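Pentafunctional AROM polypeptide (Schizosaccharomyces pombe, PDB 5SWV) catalyses five successive steps of the shikimate pathway, the portion here carrying the dehydroquinate dehydratase and shikimate dehydrogenase units. Local coordinates at residues A[144-147]-A[153-156]; A[185-190]-A[198-203]; A[411-416]-A[422-427]. All coordinates share one frame; numbering follows the deposited sequence.

Contact 1: residues A[144-147]-A[153-156]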
ATOM      1  N   GLY A 144     -10.823 -20.164  27.277  1.00 35.88           N
ATOM      2  CA  GLY A 144     -12.018 -20.559  26.540  1.00 36.51           C
ATOM      3  C   GLY A 144     -13.269 -20.762  27.389  1.00 36.59           C
ATOM      4  O   GLY A 144     -14.180 -21.456  26.966  1.00 37.12           O
ATOM      5  N   THR A 145     -13.327 -20.151  28.566  1.00 36.86           N
ATOM      6  CA  THR A 145     -14.467 -20.314  29.464  1.00 37.33           C
ATOM      7  C   THR A 145     -15.377 -19.098  29.511  1.00 37.84           C
ATOM      8  O   THR A 145     -16.392 -19.150  30.175  1.00 37.60           O
ATOM      9  CB  THR A 145     -14.005 -20.604  30.906  1.00 37.47           C
ATOM     10  OG1 THR A 145     -13.442 -19.421  31.495  1.00 36.96           O
ATOM     11  CG2 THR A 145     -12.981 -21.743  30.930  1.00 37.35           C
ATOM     12  N   TRP A 146     -15.017 -17.999  28.847  1.00 39.08           N
ATOM     13  CA  TRP A 146     -15.853 -16.792  28.874  1.00 39.66           C
ATOM     14  C   TRP A 146     -16.835 -16.903  27.731  1.00 40.21           C
ATOM     15  O   TRP A 146     -16.462 -16.735  26.575  1.00 40.39           O
ATOM     16  CB  TRP A 146     -15.016 -15.497  28.795  1.00 39.15           C
ATOM     17  CG  TRP A 146     -14.224 -15.183  30.072  1.00 38.99           C
ATOM     18  CD1 TRP A 146     -14.099 -15.979  31.181  1.00 39.01           C
ATOM     19  CD2 TRP A 146     -13.416 -14.027  30.332  1.00 38.34           C
ATOM     20  NE1 TRP A 146     -13.294 -15.380  32.112  1.00 38.45           N
ATOM     21  CE2 TRP A 146     -12.857 -14.184  31.618  1.00 38.38           C
ATOM     22  CE3 TRP A 146     -13.123 -12.869  29.611  1.00 38.55           C
ATOM     23  CZ2 TRP A 146     -12.025 -13.221  32.202  1.00 38.61           C
ATOM     24  CZ3 TRP A 146     -12.281 -11.903  30.196  1.00 38.60           C
ATOM     25  CH2 TRP A 146     -11.751 -12.088  31.477  1.00 38.51           C
ATOM     26  N   SER A 147     -18.078 -17.222  28.071  1.00 40.78           N
ATOM     27  CA  SER A 147     -19.159 -17.316  27.093  1.00 42.57           C
ATOM     28  C   SER A 147     -19.408 -15.970  26.419  1.00 43.02           C
ATOM     29  O   SER A 147     -19.284 -14.933  27.066  1.00 43.89           O
ATOM     30  CB  SER A 147     -20.456 -17.795  27.778  1.00 43.66           C
ATOM     31  OG  SER A 147     -21.618 -17.576  26.984  1.00 44.25           O
ATOM     32  N   GLU A 153     -17.931 -11.355  32.002  1.00 46.77           N
ATOM     33  CA  GLU A 153     -16.520 -11.008  32.132  1.00 46.05           C
ATOM     34  C   GLU A 153     -16.042 -10.181  30.957  1.00 44.28           C
ATOM     35  O   GLU A 153     -15.203  -9.304  31.149  1.00 42.99           O
ATOM     36  CB  GLU A 153     -15.623 -12.235  32.322  1.00 46.97           C
ATOM     37  CG  GLU A 153     -15.939 -13.062  33.563  1.00 48.94           C
ATOM     38  CD  GLU A 153     -16.938 -14.191  33.278  1.00 52.04           C
ATOM     39  OE1 GLU A 153     -17.888 -13.986  32.488  1.00 53.90           O
ATOM     40  OE2 GLU A 153     -16.784 -15.303  33.830  1.00 54.70           O
ATOM     41  N   TRP A 154     -16.563 -10.460  29.757  1.00 43.34           N
ATOM     42  CA  TRP A 154     -16.266  -9.637  28.571  1.00 42.71           C
ATOM     43  C   TRP A 154     -16.759  -8.203  28.738  1.00 42.75           C
ATOM     44  O   TRP A 154     -16.072  -7.260  28.357  1.00 42.15           O
ATOM     45  CB  TRP A 154     -16.863 -10.222  27.285  1.00 42.16           C
ATOM     46  CG  TRP A 154     -16.185 -11.470  26.796  1.00 42.06           C
ATOM     47  CD1 TRP A 154     -16.733 -12.718  26.713  1.00 42.27           C
ATOM     48  CD2 TRP A 154     -14.835 -11.593  26.330  1.00 41.29           C
ATOM     49  NE1 TRP A 154     -15.809 -13.612  26.220  1.00 41.99           N
ATOM     50  CE2 TRP A 154     -14.635 -12.946  25.981  1.00 41.33           C
ATOM     51  CE3 TRP A 154     -13.773 -10.693  26.174  1.00 41.17           C
ATOM     52  CZ2 TRP A 154     -13.417 -13.417  25.484  1.00 40.79           C
ATOM     53  CZ3 TRP A 154     -12.554 -11.167  25.687  1.00 40.58           C
ATOM     54  CH2 TRP A 154     -12.393 -12.513  25.347  1.00 40.51           C
ATOM     55  N   MET A 155     -17.946  -8.039  29.306  1.00 43.63           N
ATOM     56  CA  MET A 155     -18.512  -6.704  29.470  1.00 45.00           C
ATOM     57  C   MET A 155     -17.778  -5.873  30.528  1.00 44.81           C
ATOM     58  O   MET A 155     -17.716  -4.651  30.390  1.00 45.78           O
ATOM     59  CB  MET A 155     -20.026  -6.763  29.739  1.00 46.21           C
ATOM     60  CG  MET A 155     -20.850  -7.299  28.565  1.00 46.89           C
ATOM     61  SD  MET A 155     -20.690  -6.345  27.040  1.00 47.89           S
ATOM     62  CE  MET A 155     -22.007  -5.142  27.281  1.00 48.96           C
ATOM     63  N   GLN A 156     -17.205  -6.510  31.550  1.00 44.05           N
ATOM     64  CA  GLN A 156     -16.311  -5.797  32.483  1.00 44.21           C
ATOM     65  C   GLN A 156     -15.099  -5.213  31.787  1.00 42.31           C
ATOM     66  O   GLN A 156     -14.701  -4.092  32.067  1.00 41.98           O
ATOM     67  CB  GLN A 156     -15.810  -6.714  33.581  1.00 45.53           C
ATOM     68  CG  GLN A 156     -16.871  -7.063  34.582  1.00 47.20           C
ATOM     69  CD  GLN A 156     -16.382  -8.131  35.516  1.00 49.38           C
ATOM     70  OE1 GLN A 156     -16.416  -9.321  35.187  1.00 50.81           O
ATOM     71  NE2 GLN A 156     -15.889  -7.720  36.677  1.00 50.56           N
TER

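Contact 2: residues A[185-190]-A[198-203]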
ATOM      1  N   GLU A 185     -23.628 -13.324  17.330  1.00 43.69           N
ATOM      2  CA  GLU A 185     -24.727 -12.747  18.128  1.00 45.27           C
ATOM      3  C   GLU A 185     -24.222 -11.600  18.984  1.00 44.15           C
ATOM      4  O   GLU A 185     -24.794 -10.508  18.968  1.00 44.31           O
ATOM      5  CB  GLU A 185     -25.368 -13.792  19.038  1.00 46.90           C
ATOM      6  CG  GLU A 185     -26.478 -14.564  18.361  1.00 50.02           C
ATOM      7  CD  GLU A 185     -26.617 -16.010  18.850  1.00 53.72           C
ATOM      8  OE1 GLU A 185     -26.205 -16.352  19.996  1.00 54.79           O
ATOM      9  OE2 GLU A 185     -27.161 -16.821  18.061  1.00 56.19           O
ATOM     10  N   PHE A 186     -23.140 -11.871  19.714  1.00 42.81           N
ATOM     11  CA  PHE A 186     -22.494 -10.874  20.541  1.00 42.15           C
ATOM     12  C   PHE A 186     -22.054  -9.664  19.705  1.00 41.74           C
ATOM     13  O   PHE A 186     -22.361  -8.537  20.058  1.00 41.06           O
ATOM     14  CB  PHE A 186     -21.310 -11.488  21.306  1.00 42.27           C
ATOM     15  CG  PHE A 186     -20.567 -10.498  22.171  1.00 42.13           C
ATOM     16  CD1 PHE A 186     -20.984 -10.242  23.473  1.00 42.21           C
ATOM     17  CD2 PHE A 186     -19.465  -9.806  21.676  1.00 42.01           C
ATOM     18  CE1 PHE A 186     -20.316  -9.322  24.268  1.00 41.94           C
ATOM     19  CE2 PHE A 186     -18.797  -8.879  22.464  1.00 41.97           C
ATOM     20  CZ  PHE A 186     -19.223  -8.638  23.762  1.00 41.90           C
ATOM     21  N   ARG A 187     -21.370  -9.901  18.590  1.00 41.41           N
ATOM     22  CA  ARG A 187     -20.958  -8.821  17.715  1.00 41.54           C
ATOM     23  C   ARG A 187     -22.133  -7.918  17.371  1.00 43.40           C
ATOM     24  O   ARG A 187     -21.992  -6.697  17.414  1.00 43.21           O
ATOM     25  CB  ARG A 187     -20.302  -9.349  16.438  1.00 41.14           C
ATOM     26  CG  ARG A 187     -20.225  -8.324  15.319  1.00 40.96           C
ATOM     27  CD  ARG A 187     -18.990  -8.414  14.453  1.00 41.45           C
ATOM     28  NE  ARG A 187     -18.449  -9.761  14.267  1.00 42.24           N
ATOM     29  CZ  ARG A 187     -17.143 -10.071  14.214  1.00 42.56           C
ATOM     30  NH1 ARG A 187     -16.195  -9.150  14.354  1.00 42.21           N
ATOM     31  NH2 ARG A 187     -16.765 -11.335  14.031  1.00 43.46           N
ATOM     32  N   THR A 188     -23.282  -8.507  17.032  1.00 45.68           N
ATOM     33  CA  THR A 188     -24.444  -7.703  16.620  1.00 47.21           C
ATOM     34  C   THR A 188     -24.924  -6.825  17.790  1.00 48.26           C
ATOM     35  O   THR A 188     -25.147  -5.632  17.601  1.00 48.20           O
ATOM     36  CB  THR A 188     -25.600  -8.563  16.035  1.00 47.11           C
ATOM     37  OG1 THR A 188     -25.142  -9.270  14.884  1.00 46.72           O
ATOM     38  CG2 THR A 188     -26.757  -7.697  15.594  1.00 47.22           C
ATOM     39  N   ARG A 189     -25.028  -7.408  18.985  1.00 49.64           N
ATOM     40  CA  ARG A 189     -25.563  -6.707  20.165  1.00 51.74           C
ATOM     41  C   ARG A 189     -24.710  -5.522  20.649  1.00 51.03           C
ATOM     42  O   ARG A 189     -25.242  -4.450  20.946  1.00 50.36           O
ATOM     43  CB  ARG A 189     -25.747  -7.679  21.344  1.00 54.18           C
ATOM     44  CG  ARG A 189     -26.794  -8.760  21.146  1.00 57.12           C
ATOM     45  CD  ARG A 189     -27.283  -9.325  22.480  1.00 60.65           C
ATOM     46  NE  ARG A 189     -26.205  -9.842  23.350  1.00 63.64           N
ATOM     47  CZ  ARG A 189     -25.647 -11.064  23.288  1.00 64.63           C
ATOM     48  NH1 ARG A 189     -26.024 -11.966  22.372  1.00 65.88           N
ATOM     49  NH2 ARG A 189     -24.680 -11.388  24.153  1.00 63.18           N
ATOM     50  N   ILE A 190     -23.405  -5.760  20.772  1.00 50.22           N
ATOM     51  CA  ILE A 190     -22.440  -4.761  21.249  1.00 50.39           C
ATOM     52  C   ILE A 190     -22.275  -3.613  20.250  1.00 50.84           C
ATOM     53  O   ILE A 190     -22.109  -2.458  20.655  1.00 51.80           O
ATOM     54  CB  ILE A 190     -21.062  -5.415  21.579  1.00 50.32           C
ATOM     55  CG1 ILE A 190     -20.152  -4.479  22.379  1.00 50.46           C
ATOM     56  CG2 ILE A 190     -20.315  -5.864  20.329  1.00 50.78           C
ATOM     57  CD1 ILE A 190     -20.481  -4.446  23.851  1.00 51.18           C
ATOM     58  N   LEU A 198     -14.499  -2.385  16.647  1.00 41.12           N
ATOM     59  CA  LEU A 198     -14.271  -3.641  17.356  1.00 40.59           C
ATOM     60  C   LEU A 198     -13.587  -4.722  16.505  1.00 38.66           C
ATOM     61  O   LEU A 198     -14.095  -5.099  15.459  1.00 38.60           O
ATOM     62  CB  LEU A 198     -15.612  -4.164  17.869  1.00 41.74           C
ATOM     63  CG  LEU A 198     -15.599  -5.440  18.723  1.00 43.01           C
ATOM     64  CD1 LEU A 198     -15.112  -5.171  20.140  1.00 43.38           C
ATOM     65  CD2 LEU A 198     -16.983  -6.065  18.753  1.00 44.07           C
ATOM     66  N   ILE A 199     -12.444  -5.222  16.983  1.00 37.15           N
ATOM     67  CA  ILE A 199     -11.828  -6.454  16.475  1.00 36.07           C
ATOM     68  C   ILE A 199     -12.290  -7.587  17.392  1.00 34.78           C
ATOM     69  O   ILE A 199     -12.117  -7.515  18.599  1.00 34.01           O
ATOM     70  CB  ILE A 199     -10.286  -6.398  16.502  1.00 36.28           C
ATOM     71  CG1 ILE A 199      -9.760  -5.125  15.838  1.00 36.49           C
ATOM     72  CG2 ILE A 199      -9.689  -7.609  15.796  1.00 36.26           C
ATOM     73  CD1 ILE A 199      -8.267  -4.931  16.003  1.00 36.44           C
ATOM     74  N   LEU A 200     -12.841  -8.641  16.811  1.00 34.34           N
ATOM     75  CA  LEU A 200     -13.510  -9.683  17.576  1.00 34.38           C
ATOM     76  C   LEU A 200     -13.481 -11.022  16.858  1.00 33.37           C
ATOM     77  O   LEU A 200     -13.988 -11.147  15.756  1.00 32.91           O
ATOM     78  CB  LEU A 200     -14.943  -9.250  17.818  1.00 35.64           C
ATOM     79  CG  LEU A 200     -15.884 -10.195  18.564  1.00 36.88           C
ATOM     80  CD1 LEU A 200     -15.421 -10.359  20.003  1.00 37.22           C
ATOM     81  CD2 LEU A 200     -17.320  -9.680  18.503  1.00 37.43           C
ATOM     82  N   PHE A 201     -12.880 -12.018  17.498  1.00 33.15           N
ATOM     83  CA  PHE A 201     -12.785 -13.376  16.954  1.00 32.62           C
ATOM     84  C   PHE A 201     -12.350 -14.360  18.027  1.00 32.69           C
ATOM     85  O   PHE A 201     -12.072 -13.973  19.152  1.00 31.67           O
ATOM     86  CB  PHE A 201     -11.810 -13.437  15.779  1.00 31.92           C
ATOM     87  CG  PHE A 201     -10.410 -13.036  16.119  1.00 31.54           C
ATOM     88  CD1 PHE A 201     -10.036 -11.692  16.126  1.00 31.53           C
ATOM     89  CD2 PHE A 201      -9.440 -13.993  16.384  1.00 31.65           C
ATOM     90  CE1 PHE A 201      -8.729 -11.316  16.417  1.00 31.12           C
ATOM     91  CE2 PHE A 201      -8.125 -13.620  16.667  1.00 31.48           C
ATOM     92  CZ  PHE A 201      -7.777 -12.280  16.697  1.00 31.18           C
ATOM     93  N   ASN A 202     -12.336 -15.638  17.660  1.00 33.58           N
ATOM     94  CA  ASN A 202     -11.838 -16.701  18.503  1.00 34.28           C
ATOM     95  C   ASN A 202     -10.600 -17.270  17.857  1.00 35.56           C
ATOM     96  O   ASN A 202     -10.606 -17.591  16.659  1.00 34.69           O
ATOM     97  CB  ASN A 202     -12.862 -17.815  18.648  1.00 34.29           C
ATOM     98  CG  ASN A 202     -14.135 -17.355  19.337  1.00 34.34           C
ATOM     99  OD1 ASN A 202     -14.089 -16.725  20.390  1.00 34.37           O
ATOM    100  ND2 ASN A 202     -15.280 -17.676  18.750  1.00 34.43           N
ATOM    101  N   MET A 203      -9.538 -17.380  18.650  1.00 37.06           N
ATOM    102  CA  MET A 203      -8.371 -18.135  18.235  1.00 38.85           C
ATOM    103  C   MET A 203      -8.636 -19.629  18.434  1.00 38.47           C
ATOM    104  O   MET A 203      -9.684 -20.019  18.963  1.00 38.53           O
ATOM    105  CB  MET A 203      -7.116 -17.639  18.948  1.00 40.86           C
ATOM    106  CG  MET A 203      -7.038 -17.852  20.456  1.00 43.30           C
ATOM    107  SD  MET A 203      -5.578 -17.117  21.255  1.00 45.91           S
ATOM    108  CE  MET A 203      -5.375 -15.558  20.412  1.00 45.39           C
TER

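Contact 3: residues A[411-416]-A[422-427]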
ATOM      1  N   ARG A 411       4.177  24.553 -23.005  1.00 44.80           N
ATOM      2  CA  ARG A 411       2.837  23.986 -22.984  1.00 45.75           C
ATOM      3  C   ARG A 411       2.608  23.113 -21.718  1.00 44.58           C
ATOM      4  O   ARG A 411       1.551  23.174 -21.055  1.00 43.51           O
ATOM      5  CB  ARG A 411       2.614  23.157 -24.248  1.00 47.66           C
ATOM      6  CG  ARG A 411       1.176  22.716 -24.438  1.00 50.04           C
ATOM      7  CD  ARG A 411       1.079  21.283 -24.916  1.00 52.17           C
ATOM      8  NE  ARG A 411       1.697  21.185 -26.235  1.00 55.13           N
ATOM      9  CZ  ARG A 411       2.748  20.430 -26.565  1.00 56.78           C
ATOM     10  NH1 ARG A 411       3.352  19.614 -25.689  1.00 56.82           N
ATOM     11  NH2 ARG A 411       3.188  20.478 -27.821  1.00 57.81           N
ATOM     12  N   VAL A 412       3.625  22.321 -21.400  1.00 42.47           N
ATOM     13  CA  VAL A 412       3.611  21.467 -20.236  1.00 41.05           C
ATOM     14  C   VAL A 412       3.682  22.289 -18.964  1.00 40.62           C
ATOM     15  O   VAL A 412       2.921  22.047 -18.038  1.00 39.99           O
ATOM     16  CB  VAL A 412       4.801  20.502 -20.257  1.00 40.70           C
ATOM     17  CG1 VAL A 412       4.882  19.720 -18.949  1.00 40.60           C
ATOM     18  CG2 VAL A 412       4.697  19.565 -21.453  1.00 40.82           C
ATOM     19  N   GLN A 413       4.622  23.229 -18.908  1.00 40.39           N
ATOM     20  CA  GLN A 413       4.803  24.065 -17.720  1.00 40.38           C
ATOM     21  C   GLN A 413       3.495  24.767 -17.330  1.00 40.21           C
ATOM     22  O   GLN A 413       3.136  24.805 -16.156  1.00 39.23           O
ATOM     23  CB  GLN A 413       5.922  25.106 -17.948  1.00 40.60           C
ATOM     24  CG  GLN A 413       6.183  26.063 -16.773  1.00 40.24           C
ATOM     25  CD  GLN A 413       7.306  27.050 -17.044  1.00 40.04           C
ATOM     26  OE1 GLN A 413       7.199  27.897 -17.934  1.00 40.52           O
ATOM     27  NE2 GLN A 413       8.389  26.953 -16.275  1.00 39.70           N
ATOM     28  N   ASP A 414       2.783  25.281 -18.334  1.00 40.42           N
ATOM     29  CA  ASP A 414       1.594  26.106 -18.124  1.00 40.67           C
ATOM     30  C   ASP A 414       0.380  25.337 -17.591  1.00 39.61           C
ATOM     31  O   ASP A 414      -0.597  25.959 -17.193  1.00 39.91           O
ATOM     32  CB  ASP A 414       1.216  26.869 -19.419  1.00 41.94           C
ATOM     33  CG  ASP A 414       2.287  27.908 -19.847  1.00 43.87           C
ATOM     34  OD1 ASP A 414       3.190  28.271 -19.043  1.00 45.38           O
ATOM     35  OD2 ASP A 414       2.236  28.357 -21.010  1.00 45.10           O
ATOM     36  N   VAL A 415       0.434  24.006 -17.589  1.00 37.88           N
ATOM     37  CA  VAL A 415      -0.560  23.181 -16.886  1.00 36.75           C
ATOM     38  C   VAL A 415      -0.474  23.362 -15.360  1.00 34.92           C
ATOM     39  O   VAL A 415      -1.454  23.211 -14.653  1.00 33.63           O
ATOM     40  CB  VAL A 415      -0.374  21.679 -17.230  1.00 37.67           C
ATOM     41  CG1 VAL A 415      -1.263  20.781 -16.373  1.00 37.88           C
ATOM     42  CG2 VAL A 415      -0.643  21.418 -18.710  1.00 38.04           C
ATOM     43  N   PHE A 416       0.711  23.667 -14.861  1.00 34.36           N
ATOM     44  CA  PHE A 416       0.962  23.736 -13.429  1.00 33.70           C
ATOM     45  C   PHE A 416       1.057  25.188 -12.977  1.00 33.49           C
ATOM     46  O   PHE A 416       1.219  26.077 -13.798  1.00 33.62           O
ATOM     47  CB  PHE A 416       2.246  22.977 -13.122  1.00 33.55           C
ATOM     48  CG  PHE A 416       2.194  21.526 -13.535  1.00 33.59           C
ATOM     49  CD1 PHE A 416       1.697  20.559 -12.673  1.00 32.83           C
ATOM     50  CD2 PHE A 416       2.616  21.129 -14.801  1.00 33.58           C
ATOM     51  CE1 PHE A 416       1.643  19.231 -13.057  1.00 32.68           C
ATOM     52  CE2 PHE A 416       2.560  19.796 -15.186  1.00 32.99           C
ATOM     53  CZ  PHE A 416       2.074  18.851 -14.313  1.00 32.52           C
ATOM     54  N   ILE A 422       9.199  24.016 -11.706  1.00 35.71           N
ATOM     55  CA  ILE A 422       9.607  23.614 -13.048  1.00 37.16           C
ATOM     56  C   ILE A 422      10.615  24.629 -13.566  1.00 38.17           C
ATOM     57  O   ILE A 422      10.354  25.815 -13.500  1.00 39.21           O
ATOM     58  CB  ILE A 422       8.415  23.514 -14.017  1.00 37.18           C
ATOM     59  CG1 ILE A 422       7.392  22.511 -13.474  1.00 36.88           C
ATOM     60  CG2 ILE A 422       8.886  23.066 -15.403  1.00 37.24           C
ATOM     61  CD1 ILE A 422       6.080  22.488 -14.223  1.00 36.83           C
ATOM     62  N   HIS A 423      11.759  24.150 -14.054  1.00 39.54           N
ATOM     63  CA  HIS A 423      12.797  24.983 -14.665  1.00 40.49           C
ATOM     64  C   HIS A 423      13.097  24.460 -16.048  1.00 40.05           C
ATOM     65  O   HIS A 423      13.688  23.399 -16.193  1.00 41.06           O
ATOM     66  CB  HIS A 423      14.053  24.970 -13.800  1.00 42.49           C
ATOM     67  CG  HIS A 423      13.821  25.530 -12.436  1.00 45.66           C
ATOM     68  ND1 HIS A 423      13.639  26.880 -12.211  1.00 47.69           N
ATOM     69  CD2 HIS A 423      13.652  24.923 -11.240  1.00 47.32           C
ATOM     70  CE1 HIS A 423      13.401  27.083 -10.928  1.00 48.73           C
ATOM     71  NE2 HIS A 423      13.414  25.912 -10.314  1.00 48.77           N
ATOM     72  N   ILE A 424      12.671  25.193 -17.067  1.00 40.10           N
ATOM     73  CA  ILE A 424      12.839  24.773 -18.460  1.00 39.88           C
ATOM     74  C   ILE A 424      14.290  24.978 -18.891  1.00 39.94           C
ATOM     75  O   ILE A 424      14.930  25.937 -18.490  1.00 38.49           O
ATOM     76  CB  ILE A 424      11.868  25.551 -19.387  1.00 40.41           C
ATOM     77  CG1 ILE A 424      10.415  25.173 -19.070  1.00 40.10           C
ATOM     78  CG2 ILE A 424      12.172  25.290 -20.858  1.00 40.78           C
ATOM     79  CD1 ILE A 424       9.389  26.159 -19.577  1.00 40.04           C
ATOM     80  N   ILE A 425      14.791  24.046 -19.692  1.00 41.43           N
ATOM     81  CA  ILE A 425      16.117  24.110 -20.291  1.00 42.82           C
ATOM     82  C   ILE A 425      15.943  24.245 -21.793  1.00 44.78           C
ATOM     83  O   ILE A 425      15.287  23.407 -22.401  1.00 44.90           O
ATOM     84  CB  ILE A 425      16.902  22.813 -20.029  1.00 42.75           C
ATOM     85  CG1 ILE A 425      17.160  22.643 -18.531  1.00 42.29           C
ATOM     86  CG2 ILE A 425      18.214  22.803 -20.813  1.00 42.97           C
ATOM     87  CD1 ILE A 425      17.693  21.276 -18.160  1.00 42.34           C
ATOM     88  N   ASP A 426      16.544  25.284 -22.372  1.00 48.54           N
ATOM     89  CA  ASP A 426      16.516  25.548 -23.809  1.00 51.66           C
ATOM     90  C   ASP A 426      17.727  24.874 -24.424  1.00 54.21           C
ATOM     91  O   ASP A 426      18.871  25.245 -24.145  1.00 54.35           O
ATOM     92  CB  ASP A 426      16.562  27.065 -24.081  1.00 53.43           C
ATOM     93  CG  ASP A 426      16.380  27.431 -25.571  1.00 54.64           C
ATOM     94  OD1 ASP A 426      16.143  26.557 -26.438  1.00 54.33           O
ATOM     95  OD2 ASP A 426      16.500  28.632 -25.877  1.00 57.10           O
ATOM     96  N   SER A 427      17.471  23.881 -25.266  1.00 56.92           N
ATOM     97  CA  SER A 427      18.543  23.153 -25.926  1.00 59.54           C
ATOM     98  C   SER A 427      19.309  23.996 -26.958  1.00 63.24           C
ATOM     99  O   SER A 427      20.400  23.601 -27.365  1.00 64.05           O
ATOM    100  CB  SER A 427      18.012  21.859 -26.556  1.00 58.98           C
ATOM    101  OG  SER A 427      16.759  22.045 -27.184  1.00 57.55           O
TER

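Contact 1: residues A[144-147]-A[153-156]
W146, E153 and W154 each hold CG opposite their own carbonyl carbon and beside the backbone N; in W146 (chi1 -72°) this sets the indole against the helix that carries the other two. E153 then bends at chi2 (92°), which lays its chain along the indole. Its CB sits over the centre of the six-membered ring, 3.5 Å from W146 CE2, as a CH-pi contact on one face. Farther along, E153 CG is 3.8 Å from W146 NE1, and the carboxylate stacks above the five-membered ring. A glutamate suits this partly exposed place because its methylene groups can pack on an aromatic face while the charge stays at the far end.

The pair belongs to a TIM barrel, the fold of type I dehydroquinases: residues 144-147 lie in the loop after strand 134-140, and helix 152-162, which follows that loop, contains 153-156. Here W154 meets W146 in a T-shaped pair, with planes at 88° and six-membered rings 5.3 Å apart between centroids; CE3 of W146 points at the W154 face, 3.9 Å from W154 CD2. W154 NE1 also donates to W146 O (3.2 Å), reaching it from above the carbonyl plane. Tryptophan is well suited to this double task, offering a broad face to a side chain and an N-H to the same residue's backbone. Beyond the contact, W148 stacks on W154, and D141 accepts a hydrogen bond from W146 N.

Contact 2: residues A[185-190]-A[198-203]
The ring of F186 receives L200 at its edge, in plane, with F186 CD2 3.8 Å from L200 CD2, while I190 CB of its own helix lies over one face toward the rim. The guanidinium of R187 is approached by the same leucine methyl, L200 CD2, which lies above one face and off toward its border. These groups join helix 177-193 to strand 198-203, the last two elements of the beta-alpha-beta unit that begins with strand 167-173 in the dehydroquinase TIM barrel. The two short segments run nearly antiparallel, at 165°, with axes 10.0 Å apart, as expected where a helix of the outer layer returns the chain to the start of the next parallel strand.

Alternation along the strand decides who takes part: L198 and L200 point toward the helix, whereas I199 and F201 point away from it. Branched aliphatic residues suit the helix side, since their methyls fill the spaces between helical side chains. L200 CD2 also packs 3.6 Å from R187 CB, and I190 CG2 meets L198 CD2 at 3.7 Å, these two side chains crossing at about a right angle.

R187 leaves the helix with CG anti to its backbone N (chi1 163°) and then bends at chi2 and chi3, which brings its guanidinium to the strand backbone while CB packs on L200; a long, flexible residue suits both tasks. E184 forms a salt bridge with NH2, and N214 OD1 accepts from both R187 NH1 and L200 N. Across the contact, R187 NH1 and NH2 straddle a single acceptor, L200 O, each through a weak, bent hydrogen bond of 3.3 Å.

Contact 3: residues A[411-416]-A[422-427]
Q413 lays its amide against the end of I424: Q413 CD is 3.4 Å from I424 CD1, and Q413 NE2 is 3.9 Å from I424 CG1. The same NE2 faces the backbone of I422 as well, but at 3.6 Å from I422 O the approach is too long to count as a hydrogen bond. Beside it, F416 meets I422 through a methyl, with F416 CD2 3.8 Å from I422 CD1; the two side chains stand at about a right angle. Both isoleucines point toward 411-416, and their branched chains present an apolar surface to it. Glutamine fits the partly exposed border, where its methylenes can pack and its amide remains polar.

Reach and direction come from the torsions. Q413 is fully stretched, CG anti to the backbone N (chi1 179°) and CD anti to CA (chi2 179°), which carries the amide across to the strand.

The segments belong to the unit strand 398-403, helix 406-413, strand 422-426 of a six-stranded parallel sheet ordered 3-2-1-4-5-6. This is the Rossmann order, consistent with the nucleotide-binding domain of shikimate dehydrogenases, and 422-426 is an outermost strand.

F416 is placed by a type I turn from Q413, in which F416 N donates to Q413 O at 3.0 Å; Q413 O also lies at the edge of the phenyl ring, near its plane. Farther out, Y420 meets the F416 ring at a small angle and I388 of helix 382-393 touches it, while I422 rests on L401 of the adjoining strand and I424 on L406, S409 and Y410.

Overall arrangement
Contacts 1 and 2 are neighbours in the dehydroquinase barrel, with centres 12 Å apart. They meet directly through M155 of helix 152-162, whose side chain touches helix 177-193: M155 SD lies 3.7 Å from I190 CD1 and 4.1 Å from F186 CE1. W148, just beyond 144-147, links them again, since it stacks on W154, meets the F186 ring and touches L200. Contact 3 belongs to a separate module, the Rossmann-type sheet, on the opposite side of the chain's centre; its centre is about 66 Å from that of contact 1 and 57 Å from that of contact 2. Contacts 2 and 3 nevertheless share a theme, each pairing a helix with the strand that follows it in a beta-alpha-beta unit.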